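Local coordinates for protein alpha-galacturonidase (Bacillus subtilis, PDB 3FEF) that hydrolyses alpha-1,4-linked galacturonate, releasing alpha-D-galacturonate from di-galacturonate, with NAD(+) and manganese as cofactors, at residues A[50-53]-A[54-58]; A[85-88]-A[89-92]; A[147-150]-A[151-155]; A[191-194]-A[195-198]; A[299-302]-A[303-307]. All blocks are in the same frame, centred on the assembly; numbering follows the deposited sequence.

Contact 1 (A[50-53]-A[54-58]); sequences EVIG and NHSGN
N54, H55 and S56 fold back onto E50, V51, I52 and G53 in a local contact at the C-terminal end of helix 43-53, where the chain leaves the helix for strand 61-66. The last carbonyls of the helix take up the donors of the turn. N54 N donates to E50 O at 3.0 Å, a helical bond. I52 O is gripped twice: H55 N reaches it at 3.1 Å and S56 OG at 2.8 Å, from opposite faces of the carbonyl plane. S56 OG can do this because it stands anti to its own carbonyl carbon (chi1 -52°), beside the backbone N and turned back to the helix end; this buried hydroxyl is also hydrogen-bonded to V319 N. A type I beta turn from G53 to S56 follows at the helix end, with S56 N bonded to G53 O at 3.0 Å. The segment belongs to the Rossmann-type nucleotide-binding half of this family 4 glycosidase, although it lies away from the annotated sites. On the outer side, V51 and H55 run side by side, V51 CG1 lying 3.9 Å from H55 NE2, while the CD2 side of the imidazole lies obliquely by V51 O. E50 and N54 meet through one water, which donates a hydrogen bond to E50 OE2 at 3.2 Å and accepts one from N54 ND2 at 2.9 Å. Their other polar ends, E50 OE1 and N54 OD1, bond to A65 N and Y63 N of strand 61-66, and I52 packs against helix 295-314.

Contact 2 (A[85-88]-A[89-92]); sequences PGSL and DDME
S87 and D90 close a capping box at the start of helix 88-96, each side chain bonding to the other's backbone N. S87 OG accepts from D90 N at 3.2 Å with an N-H...O angle of 159°. In return S87 N donates to D90 OD2 at 3.1 Å, coming from above the carboxylate plane and not within it. S87 OG reaches its donor because it stands between its own backbone N and carbonyl carbon (chi1 54°). The close part of the contact is here: D90 OD2 also lies 3.4 Å from G86 CA, and a side chain on G86 would run into that oxygen. The first helical bonds follow, M91 N to S87 O at 3.2 Å and E92 N to L88 O at 3.0 Å. Between themselves L88 CD2 and the selenium of M91 (selenomethionine) touch lightly, at 4.3 Å; both residues are buried, and M91 runs out extended past CG. The loose side is the exposed one, where the carboxylates of D89 and E92 point away from 85-88 and D89 OD1 and E92 OE1 both form salt bridges to K299 NZ on helix 295-314. The cap is the end of the loop that leads from strand 78-81 into helix 88-96: P85 and M91 pack on helix 112-136, P85 O takes a hydrogen bond from R121 NE, and L88 and M91 lie against helix 295-314.

Contact 3 (A[147-150]-A[151-155]); sequences NPMS and VCTRV
T153 grips M149 O with two bonds, from OG1 at 2.7 Å and from its backbone N at 2.9 Å, the donors arriving from opposite faces of the carbonyl plane. The hydroxyl curls back on the preceding turn because OG1 is anti to the carbonyl carbon (chi1 -51°). M149, a selenomethionine, lies alongside T153 and points the same way. One residue earlier, P148 O receives C152 N at 3.0 Å; P148 occupies the N-cap position and follows a cis peptide bond. Its ring covers the first turn, CG against V151 CB at 4.1 Å and CD against C152 SG at 4.1 Å. R154 N closes the next turn on S150 O at 3.1 Å. Farther out, T153 OG1 is also hydrogen-bonded to N144 ND2 at the end of strand 141-144, while R154 NH2 makes a salt bridge to E397. V151 and C152 pack on helix 112-136, and R118 of that helix donates from NE to N147 O. M149 touches C169, which with H206 coordinates the magnesium ion; the side chain of N147, which probably binds the substrate, lies about 4 Å from the metal. This is the strand-to-helix junction of the beta-alpha-beta unit 141-144, 149-159 and 164-167 in a Rossmann-type sheet, where the active site of family 4 glycosidases gathers at the C-terminal ends of the parallel strands.

Contact 4 (A[191-194]-A[195-198]); sequences VPRR and EDIR
Ionic contacts dominate between R193 and the residues E195 and D196 in the turn that leads into strand 197-202. R193 NH2 donates to D196 OD1 at 3.1 Å, meeting the carboxylate from above its plane, with the two flat groups 61° apart. E195 instead stacks over one guanidinium face of R193, the planes 18° apart; NH1 to OE2 is a long 3.8 Å, an attraction of charge with no N-H aimed at the oxygen. R198 joins this salt-bridge network through a long NH2 to D196 OD1 pair and makes another bridge to E340 of the second subunit. A lysine in place of D196 removes the carboxylate between R193 and R198, and its added charge would probably push these two arginines apart. R194 lies over E195, and its NH2 goes on to a salt bridge with E327; its guanidinium also makes a cation-pi contact with F173. Among backbone bonds, D196 N to R193 O at 2.9 Å and I197 N to R194 O at 3.0 Å form a short 3-10 turn between helix 171-187 and the antiparallel sheet. V191 CG1 and I197 CD1 are the apolar pair, at 4.2 Å. The proline carbons of P192 lie beside a carboxylate, CD 3.2 Å from D196 OD2.

Contact 5 (A[299-302]-A[303-307]); sequences KQDR and AEKRQ
Helix 295-314, in the C-terminal domain of this family 4 glycosidase, carries side chains of D301 and R302 against those of K305 and R306, one turn on along its surface. The backbone is regular alpha-helix: E304 N bonds to Q300 O at 3.0 Å, K305 N to D301 O at 2.9 Å and R306 N to R302 O at 2.8 Å. D301 and K305 form an i to i+4 salt bridge. K305 NZ reaches D301 OD2 at 3.1 Å on the syn side, 24° out of the carboxylate plane. D301 CG is anti to the backbone N (chi1 -167°), which carries the carboxylate toward the lysine, while K305 runs extended past CG and bends only at its last torsion to bring the ammonium in. Nearby, E304 OE1 stands 3.4 Å from D301 OD1, with the carboxylates nearly perpendicular, so the ammonium probably eases the closeness of two negative charges. With K305 cut back to alanine the ammonium is gone, and the D301 carboxylate, set close to that of E304, would probably be free to swing away. K299 and R302 face helix 88-96. R306 and K305 touch Q16, a residue probably in the NAD(+) site. R302 and R306 lie side by side, their guanidinium planes 12° apart despite the like charge, and the aliphatic part of R302 covers one face of the R306 guanidinium, with R302 CG 3.5 Å from R306 CZ.

How the contacts relate
Contact 3 is the buried one, its centre about 10 Å from the centre of the chain and beside the metal; contacts 1 and 2 are partly buried, and contacts 4 and 5 lie at the surface. Chemistry follows place: hydroxyl-to-carbonyl bonds in contacts 1 and 3, with more apolar packing in 3; a capping box in contact 2; charged networks in 4 and 5. Contacts 2 and 5 hold two helices together, as K299 NZ meets D89 OD1 and E92 OE1, each at 3.0 Å. Contact 2 also touches contact 3, P85 CG packing on N147 O. Contact 1 meets the helix of contact 5 through I52, whereas contact 4 stands apart and reaches a second subunit.

Contact 1 (A[50-53]-A[54-58])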
loop_
_atom_site.group_PDB
_atom_site.type_symbol
_atom_site.label_atom_id
_atom_site.label_comp_id
_atom_site.label_asym_id
_atom_site.label_seq_id
_atom_site.Cartn_x
_atom_site.Cartn_y
_atom_site.Cartn_z
ATOM N N GLU A 50 27.444 -38.848 -9.377
ATOM C CA GLU A 50 27.081 -39.238 -10.727
ATOM C C GLU A 50 27.074 -40.760 -10.848
ATOM O O GLU A 50 26.195 -41.334 -11.481
ATOM C CB GLU A 50 28.032 -38.624 -11.744
ATOM C CG GLU A 50 27.859 -39.179 -13.121
ATOM C CD GLU A 50 29.147 -39.135 -13.911
ATOM O OE1 GLU A 50 29.513 -38.044 -14.415
ATOM O OE2 GLU A 50 29.792 -40.200 -14.023
ATOM N N VAL A 51 28.053 -41.413 -10.227
ATOM C CA VAL A 51 28.170 -42.869 -10.315
ATOM C C VAL A 51 27.086 -43.551 -9.475
ATOM O O VAL A 51 26.440 -44.490 -9.919
ATOM C CB VAL A 51 29.580 -43.359 -9.866
ATOM C CG1 VAL A 51 29.636 -44.881 -9.798
ATOM C CG2 VAL A 51 30.657 -42.821 -10.799
ATOM N N ILE A 52 26.889 -43.080 -8.250
ATOM C CA ILE A 52 25.781 -43.571 -7.441
ATOM C C ILE A 52 24.434 -43.299 -8.127
ATOM O O ILE A 52 23.545 -44.144 -8.144
ATOM C CB ILE A 52 25.801 -42.915 -6.068
ATOM C CG1 ILE A 52 27.057 -43.351 -5.297
ATOM C CG2 ILE A 52 24.524 -43.218 -5.309
ATOM C CD1 ILE A 52 27.393 -42.444 -4.114
ATOM N N GLY A 53 24.291 -42.126 -8.725
ATOM C CA GLY A 53 23.032 -41.793 -9.381
ATOM C C GLY A 53 22.677 -42.731 -10.525
ATOM O O GLY A 53 21.520 -43.172 -10.662
ATOM N N ASN A 54 23.676 -43.023 -11.351
ATOM C CA ASN A 54 23.500 -43.902 -12.502
ATOM C C ASN A 54 23.383 -45.381 -12.118
ATOM O O ASN A 54 23.197 -46.233 -12.974
ATOM C CB ASN A 54 24.617 -43.675 -13.531
ATOM C CG ASN A 54 24.446 -42.377 -14.279
ATOM O OD1 ASN A 54 23.322 -41.931 -14.507
ATOM N ND2 ASN A 54 25.554 -41.755 -14.667
ATOM N N HIS A 55 23.493 -45.675 -10.831
ATOM C CA HIS A 55 23.210 -47.014 -10.320
ATOM C C HIS A 55 21.854 -47.041 -9.629
ATOM O O HIS A 55 21.498 -48.037 -9.015
ATOM C CB HIS A 55 24.254 -47.450 -9.283
ATOM C CG HIS A 55 25.579 -47.840 -9.857
ATOM N ND1 HIS A 55 25.710 -48.491 -11.066
ATOM C CD2 HIS A 55 26.832 -47.709 -9.364
ATOM C CE1 HIS A 55 26.988 -48.725 -11.301
ATOM N NE2 HIS A 55 27.689 -48.262 -10.282
ATOM N N SER A 56 21.111 -45.940 -9.693
ATOM C CA SER A 56 19.846 -45.846 -8.962
ATOM C C SER A 56 18.620 -45.929 -9.886
ATOM O O SER A 56 18.569 -45.281 -10.930
ATOM C CB SER A 56 19.790 -44.547 -8.124
ATOM O OG SER A 56 20.937 -44.382 -7.295
ATOM N N GLY A 57 17.632 -46.724 -9.496
ATOM C CA GLY A 57 16.373 -46.775 -10.236
ATOM C C GLY A 57 16.429 -47.427 -11.606
ATOM O O GLY A 57 17.364 -48.160 -11.928
ATOM N N ASN A 58 15.422 -47.136 -12.421
ATOM C CA ASN A 58 15.182 -47.868 -13.666
ATOM C C ASN A 58 16.092 -47.488 -14.821
ATOM O O ASN A 58 15.928 -48.011 -15.920
ATOM C CB ASN A 58 13.738 -47.647 -14.139
ATOM C CG ASN A 58 12.762 -47.424 -12.992
ATOM O OD1 ASN A 58 11.604 -47.064 -13.217
ATOM N ND2 ASN A 58 13.220 -47.637 -11.757
HETATM O O HOH W 1 28.209 -42.985 -14.373
#

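Contact 2 (A[85-88]-A[89-92])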
loop_
_atom_site.group_PDB
_atom_site.type_symbol
_atom_site.label_atom_id
_atom_site.label_comp_id
_atom_site.label_asym_id
_atom_site.label_seq_id
_atom_site.Cartn_x
_atom_site.Cartn_y
_atom_site.Cartn_z
ATOM N N PRO A 85 27.697 -22.261 1.947
ATOM C CA PRO A 85 28.370 -20.966 1.808
ATOM C C PRO A 85 29.602 -20.888 2.701
ATOM O O PRO A 85 29.500 -20.502 3.864
ATOM C CB PRO A 85 27.325 -19.961 2.297
ATOM C CG PRO A 85 26.024 -20.737 2.421
ATOM C CD PRO A 85 26.400 -22.157 2.633
ATOM N N GLY A 86 30.756 -21.257 2.164
ATOM C CA GLY A 86 31.990 -21.297 2.949
ATOM C C GLY A 86 32.295 -22.700 3.426
ATOM O O GLY A 86 31.524 -23.622 3.174
ATOM N N SER A 87 33.416 -22.864 4.114
ATOM C CA SER A 87 33.843 -24.172 4.586
ATOM C C SER A 87 33.326 -24.406 5.994
ATOM O O SER A 87 32.813 -23.488 6.639
ATOM C CB SER A 87 35.367 -24.225 4.622
ATOM O OG SER A 87 35.866 -23.136 5.398
ATOM N N LEU A 88 33.502 -25.623 6.490
ATOM C CA LEU A 88 33.152 -25.918 7.873
ATOM C C LEU A 88 34.076 -25.168 8.836
ATOM O O LEU A 88 33.708 -24.897 9.979
ATOM C CB LEU A 88 33.164 -27.425 8.138
ATOM C CG LEU A 88 32.039 -28.230 7.472
ATOM C CD1 LEU A 88 32.203 -29.698 7.757
ATOM C CD2 LEU A 88 30.641 -27.750 7.904
ATOM N N ASP A 89 35.270 -24.809 8.372
ATOM C CA ASP A 89 36.142 -23.937 9.170
ATOM C C ASP A 89 35.527 -22.539 9.343
ATOM O O ASP A 89 35.556 -21.978 10.430
ATOM C CB ASP A 89 37.554 -23.847 8.575
ATOM C CG ASP A 89 38.243 -25.206 8.492
ATOM O OD1 ASP A 89 38.070 -26.040 9.414
ATOM O OD2 ASP A 89 38.952 -25.453 7.497
ATOM N N ASP A 90 34.952 -21.986 8.281
ATOM C CA ASP A 90 34.252 -20.709 8.399
ATOM C C ASP A 90 33.119 -20.826 9.417
ATOM O O ASP A 90 32.890 -19.924 10.224
ATOM C CB ASP A 90 33.694 -20.272 7.051
ATOM C CG ASP A 90 34.781 -19.939 6.059
ATOM O OD1 ASP A 90 35.898 -19.594 6.501
ATOM O OD2 ASP A 90 34.526 -20.022 4.835
HETATM N N MSE A 91 32.441 -21.964 9.397
HETATM C CA MSE A 91 31.283 -22.172 10.251
HETATM C C MSE A 91 31.645 -22.250 11.732
HETATM O O MSE A 91 30.897 -21.766 12.591
HETATM C CB MSE A 91 30.515 -23.416 9.808
HETATM C CG MSE A 91 29.077 -23.395 10.236
HETATM SE SE MSE A 91 27.981 -24.743 9.343
HETATM C CE MSE A 91 26.364 -24.499 10.436
ATOM N N GLU A 92 32.791 -22.857 12.027
ATOM C CA GLU A 92 33.301 -22.923 13.382
ATOM C C GLU A 92 33.378 -21.511 13.981
ATOM O O GLU A 92 33.071 -21.293 15.159
ATOM C CB GLU A 92 34.676 -23.596 13.383
ATOM C CG GLU A 92 35.196 -24.001 14.762
ATOM C CD GLU A 92 36.458 -24.864 14.673
ATOM O OE1 GLU A 92 36.435 -25.882 13.942
ATOM O OE2 GLU A 92 37.474 -24.526 15.328
#

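Contact 3 (A[147-150]-A[151-155])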
loop_
_atom_site.group_PDB
_atom_site.type_symbol
_atom_site.label_atom_id
_atom_site.label_comp_id
_atom_site.label_asym_id
_atom_site.label_seq_id
_atom_site.Cartn_x
_atom_site.Cartn_y
_atom_site.Cartn_z
ATOM N N ASN A 147 20.711 -22.504 3.306
ATOM C CA ASN A 147 20.543 -21.528 4.375
ATOM C C ASN A 147 21.696 -20.517 4.377
ATOM O O ASN A 147 22.826 -20.875 4.025
ATOM C CB ASN A 147 20.510 -22.252 5.713
ATOM C CG ASN A 147 19.287 -23.121 5.862
ATOM O OD1 ASN A 147 18.181 -22.707 5.532
ATOM N ND2 ASN A 147 19.472 -24.329 6.354
ATOM N N PRO A 148 21.445 -19.266 4.811
ATOM C CA PRO A 148 20.208 -18.683 5.377
ATOM C C PRO A 148 19.168 -18.414 4.293
ATOM O O PRO A 148 19.386 -17.608 3.387
ATOM C CB PRO A 148 20.683 -17.372 5.999
ATOM C CG PRO A 148 21.895 -16.999 5.221
ATOM C CD PRO A 148 22.558 -18.300 4.809
HETATM N N MSE A 149 18.046 -19.106 4.412
HETATM C CA MSE A 149 17.048 -19.219 3.354
HETATM C C MSE A 149 16.513 -17.870 2.856
HETATM O O MSE A 149 16.474 -17.613 1.660
HETATM C CB MSE A 149 15.887 -20.029 3.888
HETATM C CG MSE A 149 14.702 -19.999 2.973
HETATM SE SE MSE A 149 14.773 -21.579 1.891
HETATM C CE MSE A 149 13.908 -22.778 3.066
ATOM N N SER A 150 16.102 -17.026 3.793
ATOM C CA SER A 150 15.510 -15.741 3.478
ATOM C C SER A 150 16.471 -14.791 2.763
ATOM O O SER A 150 16.075 -14.074 1.858
ATOM C CB SER A 150 14.975 -15.105 4.757
ATOM O OG SER A 150 14.054 -15.988 5.390
ATOM N N VAL A 151 17.731 -14.793 3.159
ATOM C CA VAL A 151 18.720 -13.968 2.500
ATOM C C VAL A 151 19.080 -14.482 1.110
ATOM O O VAL A 151 19.055 -13.721 0.158
ATOM C CB VAL A 151 20.006 -13.837 3.361
ATOM C CG1 VAL A 151 21.146 -13.237 2.519
ATOM C CG2 VAL A 151 19.711 -12.980 4.640
ATOM N N CYS A 152 19.398 -15.773 0.988
ATOM C CA CYS A 152 19.781 -16.345 -0.300
ATOM C C CYS A 152 18.672 -16.186 -1.298
ATOM O O CYS A 152 18.871 -15.726 -2.420
ATOM C CB CYS A 152 20.088 -17.845 -0.168
ATOM S SG CYS A 152 21.501 -18.177 0.862
ATOM N N THR A 153 17.477 -16.582 -0.898
ATOM C CA THR A 153 16.373 -16.491 -1.825
ATOM C C THR A 153 16.140 -15.031 -2.209
ATOM O O THR A 153 15.817 -14.734 -3.351
ATOM C CB THR A 153 15.118 -17.131 -1.215
ATOM O OG1 THR A 153 15.470 -18.447 -0.753
ATOM C CG2 THR A 153 14.032 -17.243 -2.245
ATOM N N ARG A 154 16.303 -14.119 -1.253
ATOM C CA ARG A 154 16.027 -12.724 -1.537
ATOM C C ARG A 154 17.031 -12.164 -2.526
ATOM O O ARG A 154 16.691 -11.305 -3.327
ATOM C CB ARG A 154 16.066 -11.890 -0.265
ATOM C CG ARG A 154 15.776 -10.436 -0.527
ATOM C CD ARG A 154 14.296 -10.156 -0.873
ATOM N NE ARG A 154 14.089 -8.721 -0.694
ATOM C CZ ARG A 154 13.907 -7.857 -1.682
ATOM N NH1 ARG A 154 13.821 -8.272 -2.935
ATOM N NH2 ARG A 154 13.789 -6.578 -1.410
ATOM N N VAL A 155 18.264 -12.663 -2.468
ATOM C CA VAL A 155 19.337 -12.192 -3.343
ATOM C C VAL A 155 19.022 -12.614 -4.761
ATOM O O VAL A 155 19.215 -11.844 -5.694
ATOM C CB VAL A 155 20.735 -12.722 -2.889
ATOM C CG1 VAL A 155 21.819 -12.484 -3.977
ATOM C CG2 VAL A 155 21.141 -12.082 -1.555
#

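Contact 4 (A[191-194]-A[195-198])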
loop_
_atom_site.group_PDB
_atom_site.type_symbol
_atom_site.label_atom_id
_atom_site.label_comp_id
_atom_site.label_asym_id
_atom_site.label_seq_id
_atom_site.Cartn_x
_atom_site.Cartn_y
_atom_site.Cartn_z
ATOM N N VAL A 191 -3.831 -41.438 11.918
ATOM C CA VAL A 191 -3.710 -40.475 10.833
ATOM C C VAL A 191 -2.791 -41.150 9.852
ATOM O O VAL A 191 -1.682 -41.511 10.214
ATOM C CB VAL A 191 -3.103 -39.147 11.292
ATOM C CG1 VAL A 191 -2.759 -38.286 10.088
ATOM C CG2 VAL A 191 -4.072 -38.414 12.207
ATOM N N PRO A 192 -3.268 -41.362 8.612
ATOM C CA PRO A 192 -2.532 -42.127 7.602
ATOM C C PRO A 192 -1.311 -41.383 7.040
ATOM O O PRO A 192 -0.303 -42.006 6.715
ATOM C CB PRO A 192 -3.579 -42.357 6.492
ATOM C CG PRO A 192 -4.862 -41.684 6.951
ATOM C CD PRO A 192 -4.506 -40.769 8.074
ATOM N N ARG A 193 -1.400 -40.061 6.929
ATOM C CA ARG A 193 -0.307 -39.267 6.368
ATOM C C ARG A 193 -0.213 -37.916 7.052
ATOM O O ARG A 193 -1.238 -37.298 7.363
ATOM C CB ARG A 193 -0.533 -39.045 4.873
ATOM C CG ARG A 193 -0.089 -40.191 3.988
ATOM C CD ARG A 193 -0.955 -40.279 2.736
ATOM N NE ARG A 193 -1.960 -39.216 2.663
ATOM C CZ ARG A 193 -1.945 -38.216 1.788
ATOM N NH1 ARG A 193 -0.966 -38.113 0.901
ATOM N NH2 ARG A 193 -2.912 -37.310 1.800
ATOM N N ARG A 194 1.012 -37.442 7.271
ATOM C CA ARG A 194 1.191 -36.116 7.849
ATOM C C ARG A 194 0.571 -35.055 6.941
ATOM O O ARG A 194 0.176 -33.993 7.409
ATOM C CB ARG A 194 2.661 -35.820 8.185
ATOM C CG ARG A 194 3.613 -35.763 6.990
ATOM C CD ARG A 194 3.989 -34.331 6.638
ATOM N NE ARG A 194 4.770 -34.271 5.405
ATOM C CZ ARG A 194 4.451 -33.532 4.347
ATOM N NH1 ARG A 194 3.375 -32.754 4.369
ATOM N NH2 ARG A 194 5.229 -33.545 3.275
ATOM N N GLU A 195 0.450 -35.366 5.653
ATOM C CA GLU A 195 -0.265 -34.493 4.721
ATOM C C GLU A 195 -1.676 -34.182 5.190
ATOM O O GLU A 195 -2.159 -33.081 4.979
ATOM C CB GLU A 195 -0.352 -35.124 3.329
ATOM C CG GLU A 195 0.960 -35.140 2.573
ATOM C CD GLU A 195 1.731 -36.464 2.686
ATOM O OE1 GLU A 195 1.600 -37.198 3.698
ATOM O OE2 GLU A 195 2.484 -36.760 1.737
ATOM N N ASP A 196 -2.355 -35.159 5.790
ATOM C CA ASP A 196 -3.735 -34.962 6.239
ATOM C C ASP A 196 -3.872 -33.947 7.391
ATOM O O ASP A 196 -4.982 -33.592 7.788
ATOM C CB ASP A 196 -4.340 -36.285 6.683
ATOM C CG ASP A 196 -4.421 -37.292 5.548
ATOM O OD1 ASP A 196 -4.536 -36.851 4.374
ATOM O OD2 ASP A 196 -4.364 -38.515 5.835
ATOM N N ILE A 197 -2.755 -33.522 7.958
ATOM C CA ILE A 197 -2.795 -32.469 8.954
ATOM C C ILE A 197 -2.721 -31.185 8.163
ATOM O O ILE A 197 -1.651 -30.786 7.726
ATOM C CB ILE A 197 -1.613 -32.540 9.937
ATOM C CG1 ILE A 197 -1.500 -33.958 10.506
ATOM C CG2 ILE A 197 -1.813 -31.510 11.086
ATOM C CD1 ILE A 197 -2.718 -34.325 11.360
ATOM N N ARG A 198 -3.874 -30.573 7.945
ATOM C CA ARG A 198 -3.974 -29.431 7.058
ATOM C C ARG A 198 -3.756 -28.206 7.903
ATOM O O ARG A 198 -4.560 -27.897 8.799
ATOM C CB ARG A 198 -5.360 -29.393 6.424
ATOM C CG ARG A 198 -5.701 -30.688 5.678
ATOM C CD ARG A 198 -4.980 -30.772 4.337
ATOM N NE ARG A 198 -5.071 -32.111 3.753
ATOM C CZ ARG A 198 -4.451 -32.491 2.633
ATOM N NH1 ARG A 198 -3.701 -31.628 1.954
ATOM N NH2 ARG A 198 -4.577 -33.737 2.192
#

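Contact 5 (A[299-302]-A[303-307])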
loop_
_atom_site.group_PDB
_atom_site.type_symbol
_atom_site.label_atom_id
_atom_site.label_comp_id
_atom_site.label_asym_id
_atom_site.label_seq_id
_atom_site.Cartn_x
_atom_site.Cartn_y
_atom_site.Cartn_z
ATOM N N LYS A 299 31.540 -31.900 11.217
ATOM C CA LYS A 299 32.742 -32.440 10.589
ATOM C C LYS A 299 32.697 -33.958 10.660
ATOM O O LYS A 299 32.931 -34.642 9.660
ATOM C CB LYS A 299 34.009 -31.868 11.220
ATOM C CG LYS A 299 34.235 -30.419 10.816
ATOM C CD LYS A 299 35.525 -29.846 11.368
ATOM C CE LYS A 299 35.828 -28.522 10.682
ATOM N NZ LYS A 299 36.669 -27.632 11.540
ATOM N N GLN A 300 32.329 -34.469 11.829
ATOM C CA GLN A 300 32.145 -35.899 12.018
ATOM C C GLN A 300 31.092 -36.451 11.053
ATOM O O GLN A 300 31.346 -37.406 10.320
ATOM C CB GLN A 300 31.736 -36.203 13.462
ATOM C CG GLN A 300 31.464 -37.667 13.715
ATOM C CD GLN A 300 31.190 -37.972 15.182
ATOM O OE1 GLN A 300 30.819 -39.100 15.535
ATOM N NE2 GLN A 300 31.373 -36.968 16.049
ATOM N N ASP A 301 29.911 -35.843 11.054
ATOM C CA ASP A 301 28.849 -36.304 10.172
ATOM C C ASP A 301 29.334 -36.364 8.733
ATOM O O ASP A 301 29.054 -37.315 8.007
ATOM C CB ASP A 301 27.629 -35.392 10.255
ATOM C CG ASP A 301 26.413 -36.008 9.609
ATOM O OD1 ASP A 301 26.187 -37.223 9.813
ATOM O OD2 ASP A 301 25.689 -35.289 8.892
ATOM N N ARG A 302 30.070 -35.340 8.321
ATOM C CA ARG A 302 30.534 -35.287 6.952
ATOM C C ARG A 302 31.462 -36.458 6.653
ATOM O O ARG A 302 31.442 -37.011 5.552
ATOM C CB ARG A 302 31.259 -33.976 6.670
ATOM C CG ARG A 302 31.956 -33.997 5.325
ATOM C CD ARG A 302 33.096 -33.014 5.289
ATOM N NE ARG A 302 32.675 -31.676 4.879
ATOM C CZ ARG A 302 33.386 -30.574 5.111
ATOM N NH1 ARG A 302 34.535 -30.659 5.773
ATOM N NH2 ARG A 302 32.944 -29.391 4.699
ATOM N N ALA A 303 32.282 -36.818 7.633
ATOM C CA ALA A 303 33.274 -37.877 7.447
ATOM C C ALA A 303 32.599 -39.248 7.353
ATOM O O ALA A 303 32.945 -40.048 6.501
ATOM C CB ALA A 303 34.327 -37.855 8.568
ATOM N N GLU A 304 31.621 -39.514 8.207
ATOM C CA GLU A 304 30.894 -40.766 8.070
ATOM C C GLU A 304 29.997 -40.803 6.817
ATOM O O GLU A 304 29.734 -41.878 6.278
ATOM C CB GLU A 304 30.135 -41.129 9.358
ATOM C CG GLU A 304 28.873 -40.340 9.624
ATOM C CD GLU A 304 28.477 -40.375 11.099
ATOM O OE1 GLU A 304 27.363 -39.907 11.438
ATOM O OE2 GLU A 304 29.288 -40.867 11.920
ATOM N N LYS A 305 29.541 -39.641 6.341
ATOM C CA LYS A 305 28.840 -39.589 5.053
ATOM C C LYS A 305 29.808 -39.870 3.902
ATOM O O LYS A 305 29.452 -40.511 2.914
ATOM C CB LYS A 305 28.140 -38.236 4.836
ATOM C CG LYS A 305 26.796 -38.078 5.547
ATOM C CD LYS A 305 26.173 -36.718 5.234
ATOM C CE LYS A 305 24.647 -36.726 5.415
ATOM N NZ LYS A 305 24.218 -37.094 6.805
ATOM N N ARG A 306 31.035 -39.377 4.026
ATOM C CA ARG A 306 32.059 -39.669 3.030
ATOM C C ARG A 306 32.344 -41.157 2.933
ATOM O O ARG A 306 32.535 -41.684 1.835
ATOM C CB ARG A 306 33.342 -38.891 3.314
ATOM C CG ARG A 306 33.424 -37.658 2.465
ATOM C CD ARG A 306 34.091 -36.514 3.173
ATOM N NE ARG A 306 33.717 -35.260 2.529
ATOM C CZ ARG A 306 34.310 -34.098 2.759
ATOM N NH1 ARG A 306 35.319 -34.029 3.620
ATOM N NH2 ARG A 306 33.898 -33.009 2.122
ATOM N N GLN A 307 32.348 -41.827 4.081
ATOM C CA GLN A 307 32.601 -43.264 4.122
ATOM C C GLN A 307 31.458 -44.023 3.494
ATOM O O GLN A 307 31.676 -44.924 2.690
ATOM C CB GLN A 307 32.803 -43.741 5.561
ATOM C CG GLN A 307 34.032 -43.157 6.208
ATOM C CD GLN A 307 34.143 -43.523 7.677
ATOM O OE1 GLN A 307 34.122 -44.704 8.039
ATOM N NE2 GLN A 307 34.264 -42.510 8.532
#